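Long-range contact in CRISPR-associated protein,CRISPR-associated endonuclease Cas9 (Corynebacterium diphtheriae, PDB 6JOO), which cuts double-stranded DNA under the guidance of CRISPR RNA, using magnesium, as part of bacterial adaptive immunity against mobile genetic elements: residues M866-I871 and K881-P886. Numbering follows the deposited sequence.
Sequences MSKEGI and KIIDRP. With nucleotides of chain C.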
loop_
_atom_site.group_PDB
_atom_site.type_symbol
_atom_site.label_atom_id
_atom_site.label_comp_id
_atom_site.label_asym_id
_atom_site.label_seq_id
_atom_site.Cartn_x
_atom_site.Cartn_y
_atom_site.Cartn_z
HETATM N N MSE A 866 0.530 22.710 -16.146
HETATM C CA MSE A 866 -0.768 23.189 -15.672
HETATM C C MSE A 866 -1.482 22.212 -14.743
HETATM O O MSE A 866 -1.272 21.002 -14.809
HETATM C CB MSE A 866 -1.670 23.522 -16.857
HETATM C CG MSE A 866 -1.089 24.592 -17.744
HETATM SE SE MSE A 866 -2.059 24.824 -19.395
HETATM C CE MSE A 866 -0.604 25.593 -20.445
ATOM N N SER A 867 -2.328 22.761 -13.877
ATOM C CA SER A 867 -3.084 21.995 -12.903
ATOM C C SER A 867 -4.570 22.276 -13.079
ATOM O O SER A 867 -4.969 23.319 -13.599
ATOM C CB SER A 867 -2.641 22.339 -11.476
ATOM O OG SER A 867 -3.250 21.479 -10.531
ATOM N N LYS A 868 -5.391 21.324 -12.634
ATOM C CA LYS A 868 -6.834 21.447 -12.810
ATOM C C LYS A 868 -7.436 22.483 -11.869
ATOM O O LYS A 868 -8.469 23.080 -12.191
ATOM C CB LYS A 868 -7.507 20.095 -12.587
ATOM C CG LYS A 868 -6.876 18.947 -13.349
ATOM C CD LYS A 868 -7.555 17.632 -13.008
ATOM C CE LYS A 868 -7.564 17.389 -11.510
ATOM N NZ LYS A 868 -8.249 16.115 -11.160
ATOM N N GLU A 869 -6.817 22.701 -10.705
ATOM C CA GLU A 869 -7.376 23.607 -9.707
ATOM C C GLU A 869 -7.425 25.052 -10.187
ATOM O O GLU A 869 -8.210 25.844 -9.655
ATOM C CB GLU A 869 -6.570 23.518 -8.408
ATOM C CG GLU A 869 -6.856 22.279 -7.559
ATOM C CD GLU A 869 -6.163 21.024 -8.064
ATOM O OE1 GLU A 869 -5.688 21.018 -9.219
ATOM O OE2 GLU A 869 -6.089 20.039 -7.300
ATOM N N GLY A 870 -6.608 25.416 -11.173
ATOM C CA GLY A 870 -6.639 26.765 -11.704
ATOM C C GLY A 870 -7.792 27.059 -12.641
ATOM O O GLY A 870 -8.001 28.225 -12.991
ATOM N N ILE A 871 -8.543 26.037 -13.046
ATOM C CA ILE A 871 -9.680 26.229 -13.942
ATOM C C ILE A 871 -10.816 26.861 -13.142
ATOM O O ILE A 871 -11.361 26.242 -12.224
ATOM C CB ILE A 871 -10.117 24.908 -14.583
ATOM C CG1 ILE A 871 -9.001 24.343 -15.467
ATOM C CG2 ILE A 871 -11.392 25.105 -15.387
ATOM C CD1 ILE A 871 -9.368 23.045 -16.158
ATOM N N LYS A 881 -11.517 19.995 -20.888
ATOM C CA LYS A 881 -11.290 18.849 -21.762
ATOM C C LYS A 881 -9.807 18.519 -21.871
ATOM O O LYS A 881 -9.424 17.344 -21.843
ATOM C CB LYS A 881 -11.881 19.121 -23.148
ATOM C CG LYS A 881 -13.404 19.192 -23.184
ATOM C CD LYS A 881 -14.042 17.836 -22.899
ATOM C CE LYS A 881 -15.499 17.978 -22.478
ATOM N NZ LYS A 881 -15.639 18.758 -21.214
ATOM N N ILE A 882 -8.956 19.538 -21.991
ATOM C CA ILE A 882 -7.547 19.293 -22.271
ATOM C C ILE A 882 -6.751 19.062 -20.989
ATOM O O ILE A 882 -5.830 18.236 -20.967
ATOM C CB ILE A 882 -6.977 20.460 -23.100
ATOM C CG1 ILE A 882 -7.574 20.455 -24.504
ATOM C CG2 ILE A 882 -5.455 20.401 -23.175
ATOM C CD1 ILE A 882 -7.356 19.157 -25.261
ATOM N N ILE A 883 -7.092 19.757 -19.907
ATOM C CA ILE A 883 -6.315 19.716 -18.675
ATOM C C ILE A 883 -6.882 18.713 -17.676
ATOM O O ILE A 883 -6.126 18.067 -16.949
ATOM C CB ILE A 883 -6.235 21.129 -18.058
ATOM C CG1 ILE A 883 -5.786 22.141 -19.123
ATOM C CG2 ILE A 883 -5.289 21.141 -16.857
ATOM C CD1 ILE A 883 -5.585 23.548 -18.586
ATOM N N ASP A 884 -8.209 18.547 -17.626
ATOM C CA ASP A 884 -8.826 17.679 -16.606
ATOM C C ASP A 884 -9.099 16.305 -17.175
ATOM O O ASP A 884 -8.475 15.307 -16.757
ATOM C CB ASP A 884 -10.107 18.328 -16.063
ATOM C CG ASP A 884 -10.700 17.573 -14.866
ATOM O OD1 ASP A 884 -10.156 16.523 -14.450
ATOM O OD2 ASP A 884 -11.726 18.039 -14.333
ATOM N N ARG A 885 -10.029 16.195 -18.119
ATOM C CA ARG A 885 -10.432 14.891 -18.622
ATOM C C ARG A 885 -11.087 15.072 -19.983
ATOM O O ARG A 885 -11.929 15.963 -20.141
ATOM C CB ARG A 885 -11.382 14.207 -17.633
ATOM C CG ARG A 885 -11.962 12.884 -18.097
ATOM C CD ARG A 885 -12.895 12.320 -17.044
ATOM N NE ARG A 885 -13.403 11.012 -17.435
ATOM C CZ ARG A 885 -12.765 9.870 -17.208
ATOM N NH1 ARG A 885 -11.593 9.875 -16.590
ATOM N NH2 ARG A 885 -13.297 8.722 -17.603
ATOM N N PRO A 886 -10.721 14.269 -20.997
ATOM C CA PRO A 886 -9.710 13.210 -20.922
ATOM C C PRO A 886 -8.316 13.657 -21.351
ATOM O O PRO A 886 -7.376 12.866 -21.274
ATOM C CB PRO A 886 -10.248 12.169 -21.897
ATOM C CG PRO A 886 -10.869 13.000 -22.972
ATOM C CD PRO A 886 -11.435 14.233 -22.288
ATOM O "O5'" DG C 1 -9.246 12.032 -14.310
ATOM C "C5'" DG C 1 -8.058 12.022 -13.529
ATOM C "C4'" DG C 1 -7.552 10.605 -13.348
ATOM O "O4'" DG C 1 -8.444 9.890 -12.464
ATOM C "C3'" DG C 1 -7.493 9.789 -14.626
ATOM O "O3'" DG C 1 -6.214 9.910 -15.208
ATOM C "C2'" DG C 1 -7.746 8.368 -14.137
ATOM C "C1'" DG C 1 -8.700 8.594 -12.968
ATOM N N9 DG C 1 -10.117 8.513 -13.319
ATOM C C8 DG C 1 -10.999 9.562 -13.425
ATOM N N7 DG C 1 -12.211 9.195 -13.736
ATOM C C5 DG C 1 -12.132 7.810 -13.836
ATOM C C6 DG C 1 -13.136 6.860 -14.147
ATOM O O6 DG C 1 -14.332 7.061 -14.405
ATOM N N1 DG C 1 -12.635 5.561 -14.142
ATOM C C2 DG C 1 -11.330 5.223 -13.871
ATOM N N2 DG C 1 -11.034 3.917 -13.916
ATOM N N3 DG C 1 -10.378 6.105 -13.578
ATOM C C4 DG C 1 -10.851 7.374 -13.577
ATOM P P DG C 2 -6.030 9.726 -16.789
ATOM O OP1 DG C 2 -4.641 10.130 -17.103
ATOM O OP2 DG C 2 -7.162 10.420 -17.447
ATOM O "O5'" DG C 2 -6.185 8.148 -17.017
ATOM C "C5'" DG C 2 -5.128 7.271 -16.650
ATOM C "C4'" DG C 2 -5.578 5.822 -16.706
ATOM O "O4'" DG C 2 -6.777 5.665 -15.915
ATOM C "C3'" DG C 2 -5.939 5.308 -18.092
ATOM O "O3'" DG C 2 -4.776 4.793 -18.741
ATOM C "C2'" DG C 2 -6.934 4.199 -17.772
ATOM C "C1'" DG C 2 -7.654 4.748 -16.541
ATOM N N9 DG C 2 -8.916 5.433 -16.832
ATOM C C8 DG C 2 -9.125 6.790 -16.917
ATOM N N7 DG C 2 -10.363 7.112 -17.177
ATOM C C5 DG C 2 -11.020 5.893 -17.264
ATOM C C6 DG C 2 -12.381 5.606 -17.525
ATOM O O6 DG C 2 -13.307 6.401 -17.737
ATOM N N1 DG C 2 -12.628 4.238 -17.526
ATOM C C2 DG C 2 -11.680 3.270 -17.301
ATOM N N2 DG C 2 -12.108 2.002 -17.341
ATOM N N3 DG C 2 -10.402 3.523 -17.055
ATOM C C4 DG C 2 -10.144 4.850 -17.052
#
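Ile-883, on helix 877-884, and Met-866, a selenomethionine, cross at about a right angle, and they begin an example of how one branched side chain can meet several neighbours, each through a different carbon. Ile-883 CD1 meets the selenium of Met-866 at 3.8 Å. Ile-883 CG2 lies instead against the chain, 3.9 Å from Ser-867 O. Ile-871 approaches in another manner. The two isoleucines slide past each other in opposite directions, and CD1 of Ile-871 comes within 4.1 Å of Ile-883 CB.

Lys-868 and Asp-884 make the more exposed, polar half of the contact. Here too the side chains cross at about a right angle. The carboxylate lies closest to the aliphatic part of the lysine, with Asp-884 OD1 3.2 Å from Lys-868 CD. The lysine chain folds at CE (chi3 -54°). Lys-868 NZ lies 3.8 Å from Asp-884 OD1, a long salt bridge.

Both segments lie in the C-terminal domain of the Cas9 part of this engineered chain, where the loop following strand 858-863, an outermost strand of a five-stranded antiparallel sheet, folds back onto the helix that comes next. Base contacts made from here are consistent with PAM recognition, a role of this domain in Cas9 enzymes. Within the loop, Ile-871 N bonds to Lys-868 O, while Ser-867 OG donates to Glu-869 OE1 over 2.8 Å, from above the carboxylate plane. Leu-842, Ile-845 and Phe-557 pack round Met-866.

Just beyond Asp-884 the chain turns to DNA. CG of Arg-885 is anti to the backbone N (chi1 175°), and the chain runs extended from there to NE. Arg-885 NH1 gives a hydrogen bond of 3.1 Å to N7 of DG2 of chain C, on the major-groove side of the guanine; NH2 faces O6 at the same edge, at a separation too short to be trusted. N7 of DG1 of chain C lies over one guanidinium face.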